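PDB 3EZO: malonyl CoA-acyl carrier protein transacylase from Burkholderia pseudomallei 1710b, which probably catalyses transfer of the malonyl group from malonyl-CoA to holo acyl carrier protein, releasing CoA. Local coordinates for residues 65-77 with 113-127. Sequence-based numbering, arbitrary orientation. Where two conformers were deposited one is given.
Sequences TTNTQPVMLTAAY and FRDALPLVRFRAQAM
The guanidinium of Arg123 meets the side-chain amide of Gln69 through a single hydrogen bond, NH1 to OE1, 2.9 Å long with an N-H...O angle of 156°. Gln69 OE1 lies at the edge of the guanidinium, almost in its plane, yet NH1 stands above the amide's carbonyl plane and misses the lone pairs. With CG anti to the backbone N (chi1 175°) and the chain extended to NE, Arg123 carries its guanidinium to the amide of Gln69. Met127 SD sits over the centre of one guanidinium face, 3.5 Å above the plane. Both groups have further partners: Gln69 NE2 bonds Gln18 OE1, while Arg123 NH2 bonds Gln256 OE1 and Ser98 OG, the predicted active-site serine.

Beneath the amide, the small side chain of Ala124 lets the helices close in, its CB 3.4 Å from Thr65 O and also against Thr66 CA. One turn on, Pro70 and Val120 slide past each other, and CG2 of the valine presses tightly on Pro70 CA at 3.5 Å. Leu73 then enters as a knob among Phe113, Ala116, Leu117 and Val120, its CD2 branch touching all four. Thr74 OG1 turns back to donate to Pro70 O, and Leu117 CD2 lies against the hydroxyl oxygen at 3.4 Å. At the far end the Phe113 ring lies between Tyr77 CD2 over one face and Leu117 CD1 over the other; the two aromatic planes are inclined at 43°.

The pair illustrates knobs-into-holes packing: Gln69 and Leu73, four residues apart, are successive knobs between two roughly antiparallel helices whose axes approach to 8.0 Å. It belongs to the acyltransferase domain, where Arg123 joins the helix pair to Ser98, which lies in a GxSxG sequence consistent with a nucleophile elbow.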
# COMPACT_ATOMS: atom_id res chain seq x y z
N THR A 65 2.60 1.30 -13.50
CA THR A 65 2.02 1.78 -12.23
C THR A 65 0.59 2.28 -12.38
O THR A 65 -0.22 2.08 -11.49
CB THR A 65 2.90 2.86 -11.56
OG1 THR A 65 2.72 4.10 -12.26
CG2 THR A 65 4.37 2.45 -11.56
N THR A 66 0.28 2.92 -13.51
CA THR A 66 -1.09 3.36 -13.82
C THR A 66 -2.09 2.20 -13.91
O THR A 66 -3.30 2.41 -13.83
CB THR A 66 -1.15 4.18 -15.16
OG1 THR A 66 -0.18 3.66 -16.10
CG2 THR A 66 -0.95 5.74 -14.88
N ASN A 67 -1.57 0.99 -14.14
CA ASN A 67 -2.37 -0.24 -14.05
C ASN A 67 -2.22 -0.88 -12.70
O ASN A 67 -3.21 -1.33 -12.13
CB ASN A 67 -1.92 -1.30 -15.08
CG ASN A 67 -2.34 -0.98 -16.45
OD1 ASN A 67 -3.35 -0.28 -16.68
ND2 ASN A 67 -1.61 -1.54 -17.42
N THR A 68 -1.00 -0.96 -12.19
CA THR A 68 -0.74 -1.65 -10.94
C THR A 68 -1.63 -1.08 -9.79
O THR A 68 -2.20 -1.85 -9.04
CB THR A 68 0.75 -1.65 -10.55
OG1 THR A 68 1.55 -2.05 -11.66
CG2 THR A 68 1.01 -2.61 -9.41
N GLN A 69 -1.76 0.24 -9.68
CA GLN A 69 -2.49 0.82 -8.54
C GLN A 69 -4.00 0.45 -8.57
O GLN A 69 -4.51 -0.13 -7.62
CB GLN A 69 -2.22 2.33 -8.42
CG GLN A 69 -0.80 2.61 -7.95
CD GLN A 69 -0.58 4.00 -7.43
OE1 GLN A 69 -1.51 4.67 -6.99
NE2 GLN A 69 0.68 4.44 -7.48
N PRO A 70 -4.69 0.70 -9.70
CA PRO A 70 -6.07 0.19 -9.78
C PRO A 70 -6.20 -1.35 -9.76
O PRO A 70 -7.17 -1.87 -9.23
CB PRO A 70 -6.63 0.81 -11.05
CG PRO A 70 -5.46 1.57 -11.75
CD PRO A 70 -4.29 1.56 -10.85
N VAL A 71 -5.23 -2.07 -10.30
CA VAL A 71 -5.22 -3.52 -10.21
C VAL A 71 -5.16 -4.01 -8.75
O VAL A 71 -5.86 -4.97 -8.38
CB VAL A 71 -4.08 -4.16 -11.06
CG1 VAL A 71 -3.82 -5.59 -10.59
CG2 VAL A 71 -4.43 -4.10 -12.58
N MET A 72 -4.31 -3.37 -7.94
CA MET A 72 -4.14 -3.83 -6.57
C MET A 72 -5.31 -3.44 -5.66
O MET A 72 -5.62 -4.16 -4.71
CB MET A 72 -2.81 -3.39 -5.96
CG MET A 72 -1.62 -4.18 -6.37
SD MET A 72 -1.79 -5.94 -6.13
CE MET A 72 -2.05 -6.11 -4.33
N LEU A 73 -5.95 -2.31 -5.97
CA LEU A 73 -7.17 -1.89 -5.31
C LEU A 73 -8.28 -2.91 -5.63
O LEU A 73 -8.96 -3.40 -4.75
CB LEU A 73 -7.57 -0.50 -5.81
CG LEU A 73 -8.90 0.06 -5.34
CD1 LEU A 73 -8.74 0.86 -4.05
CD2 LEU A 73 -9.50 0.95 -6.42
N THR A 74 -8.42 -3.22 -6.92
CA THR A 74 -9.45 -4.18 -7.39
C THR A 74 -9.26 -5.56 -6.78
O THR A 74 -10.19 -6.15 -6.24
CB THR A 74 -9.42 -4.28 -8.89
OG1 THR A 74 -9.68 -2.99 -9.44
CG2 THR A 74 -10.46 -5.30 -9.40
N ALA A 75 -8.04 -6.08 -6.84
CA ALA A 75 -7.76 -7.46 -6.44
C ALA A 75 -7.96 -7.65 -4.96
O ALA A 75 -8.60 -8.63 -4.52
CB ALA A 75 -6.31 -7.87 -6.86
N ALA A 76 -7.42 -6.71 -4.18
CA ALA A 76 -7.59 -6.74 -2.73
C ALA A 76 -9.02 -6.48 -2.34
O ALA A 76 -9.54 -7.18 -1.46
CB ALA A 76 -6.61 -5.80 -2.03
N TYR A 77 -9.70 -5.54 -2.99
CA TYR A 77 -11.11 -5.31 -2.68
C TYR A 77 -12.01 -6.50 -3.08
O TYR A 77 -12.91 -6.86 -2.34
CB TYR A 77 -11.65 -4.01 -3.27
CG TYR A 77 -12.97 -3.62 -2.65
CD1 TYR A 77 -13.14 -3.55 -1.27
CD2 TYR A 77 -14.06 -3.34 -3.45
CE1 TYR A 77 -14.41 -3.19 -0.71
CE2 TYR A 77 -15.29 -3.00 -2.91
CZ TYR A 77 -15.46 -2.94 -1.55
OH TYR A 77 -16.71 -2.57 -1.09
N PHE A 113 -16.12 2.24 -3.97
CA PHE A 113 -15.21 1.53 -4.87
C PHE A 113 -15.23 2.12 -6.27
O PHE A 113 -14.18 2.33 -6.85
CB PHE A 113 -15.48 0.03 -4.86
CG PHE A 113 -14.58 -0.79 -5.78
CD1 PHE A 113 -13.19 -0.73 -5.68
CD2 PHE A 113 -15.13 -1.63 -6.74
CE1 PHE A 113 -12.34 -1.50 -6.52
CE2 PHE A 113 -14.32 -2.44 -7.57
CZ PHE A 113 -12.92 -2.36 -7.46
N ARG A 114 -16.41 2.47 -6.76
CA ARG A 114 -16.57 3.04 -8.09
C ARG A 114 -15.82 4.35 -8.19
O ARG A 114 -15.34 4.68 -9.27
CB ARG A 114 -18.07 3.24 -8.41
CG ARG A 114 -18.42 3.85 -9.73
CD ARG A 114 -17.88 3.02 -10.89
NE ARG A 114 -18.11 3.65 -12.19
CZ ARG A 114 -17.37 4.63 -12.71
NH1 ARG A 114 -16.29 5.13 -12.06
NH2 ARG A 114 -17.71 5.11 -13.91
N ASP A 115 -15.73 5.09 -7.08
CA ASP A 115 -14.95 6.34 -7.06
C ASP A 115 -13.47 6.10 -6.85
O ASP A 115 -12.64 6.85 -7.36
CB ASP A 115 -15.46 7.33 -6.00
CG ASP A 115 -16.90 7.71 -6.23
OD1 ASP A 115 -17.38 7.56 -7.39
OD2 ASP A 115 -17.57 8.13 -5.27
N ALA A 116 -13.15 5.07 -6.11
CA ALA A 116 -11.77 4.77 -5.80
C ALA A 116 -10.96 4.37 -7.05
O ALA A 116 -9.75 4.56 -7.11
CB ALA A 116 -11.67 3.70 -4.71
N LEU A 117 -11.65 3.85 -8.05
CA LEU A 117 -10.98 3.32 -9.23
C LEU A 117 -10.27 4.44 -10.04
O LEU A 117 -9.06 4.39 -10.17
CB LEU A 117 -11.97 2.45 -10.05
CG LEU A 117 -12.23 1.06 -9.46
CD1 LEU A 117 -13.62 0.52 -9.88
CD2 LEU A 117 -11.10 0.07 -9.80
N PRO A 118 -11.01 5.46 -10.53
CA PRO A 118 -10.30 6.54 -11.23
C PRO A 118 -9.41 7.38 -10.30
O PRO A 118 -8.44 7.99 -10.75
CB PRO A 118 -11.42 7.36 -11.85
CG PRO A 118 -12.67 7.06 -10.94
CD PRO A 118 -12.47 5.64 -10.52
N LEU A 119 -9.66 7.34 -8.99
CA LEU A 119 -8.85 8.09 -8.04
C LEU A 119 -7.45 7.52 -8.00
O LEU A 119 -6.50 8.27 -8.07
CB LEU A 119 -9.49 8.09 -6.63
CG LEU A 119 -8.70 8.57 -5.39
CD1 LEU A 119 -8.11 10.00 -5.49
CD2 LEU A 119 -9.59 8.44 -4.10
N VAL A 120 -7.31 6.19 -7.90
CA VAL A 120 -6.00 5.59 -7.81
C VAL A 120 -5.29 5.54 -9.15
O VAL A 120 -4.07 5.61 -9.20
CB VAL A 120 -5.99 4.22 -7.11
CG1 VAL A 120 -6.70 4.35 -5.77
CG2 VAL A 120 -6.62 3.12 -8.01
N ARG A 121 -6.04 5.47 -10.25
CA ARG A 121 -5.45 5.67 -11.59
C ARG A 121 -4.80 7.05 -11.67
O ARG A 121 -3.64 7.21 -12.07
CB ARG A 121 -6.49 5.53 -12.68
CG ARG A 121 -5.95 5.66 -14.07
CD ARG A 121 -7.01 5.28 -15.11
NE ARG A 121 -8.17 6.19 -15.02
CZ ARG A 121 -9.23 6.17 -15.83
NH1 ARG A 121 -9.34 5.29 -16.81
NH2 ARG A 121 -10.19 7.04 -15.63
N PHE A 122 -5.57 8.05 -11.26
CA PHE A 122 -5.05 9.41 -11.22
C PHE A 122 -3.83 9.53 -10.27
O PHE A 122 -2.80 10.10 -10.64
CB PHE A 122 -6.12 10.39 -10.81
CG PHE A 122 -5.62 11.80 -10.77
CD1 PHE A 122 -5.61 12.58 -11.93
CD2 PHE A 122 -5.07 12.35 -9.59
CE1 PHE A 122 -5.14 13.89 -11.92
CE2 PHE A 122 -4.58 13.64 -9.58
CZ PHE A 122 -4.61 14.41 -10.75
N ARG A 123 -3.94 8.96 -9.07
CA ARG A 123 -2.83 8.97 -8.13
C ARG A 123 -1.57 8.41 -8.79
O ARG A 123 -0.47 8.97 -8.65
CB ARG A 123 -3.17 8.11 -6.91
CG ARG A 123 -2.01 7.95 -5.92
CD ARG A 123 -2.52 7.16 -4.69
NE ARG A 123 -1.55 7.06 -3.56
CZ ARG A 123 -0.66 6.08 -3.40
NH1 ARG A 123 -0.50 5.11 -4.32
NH2 ARG A 123 0.10 6.09 -2.33
N ALA A 124 -1.71 7.27 -9.47
CA ALA A 124 -0.57 6.66 -10.18
C ALA A 124 0.04 7.64 -11.18
O ALA A 124 1.26 7.81 -11.21
CB ALA A 124 -0.96 5.34 -10.86
N GLN A 125 -0.80 8.28 -11.98
CA GLN A 125 -0.35 9.26 -12.99
C GLN A 125 0.41 10.44 -12.33
O GLN A 125 1.52 10.80 -12.77
CB GLN A 125 -1.56 9.74 -13.83
CG GLN A 125 -1.51 11.20 -14.40
CD GLN A 125 -0.44 11.41 -15.46
OE1 GLN A 125 -0.20 10.54 -16.33
NE2 GLN A 125 0.21 12.59 -15.42
N ALA A 126 -0.18 10.99 -11.26
CA ALA A 126 0.40 12.06 -10.49
C ALA A 126 1.78 11.72 -9.92
O ALA A 126 2.70 12.50 -10.03
CB ALA A 126 -0.56 12.47 -9.32
N MET A 127 1.88 10.58 -9.25
CA MET A 127 3.12 10.16 -8.62
C MET A 127 4.24 9.86 -9.66
O MET A 127 5.43 10.12 -9.42
CB MET A 127 2.87 8.94 -7.75
CG MET A 127 1.90 9.19 -6.54
SD MET A 127 1.70 7.65 -5.59
CE MET A 127 3.23 7.60 -4.70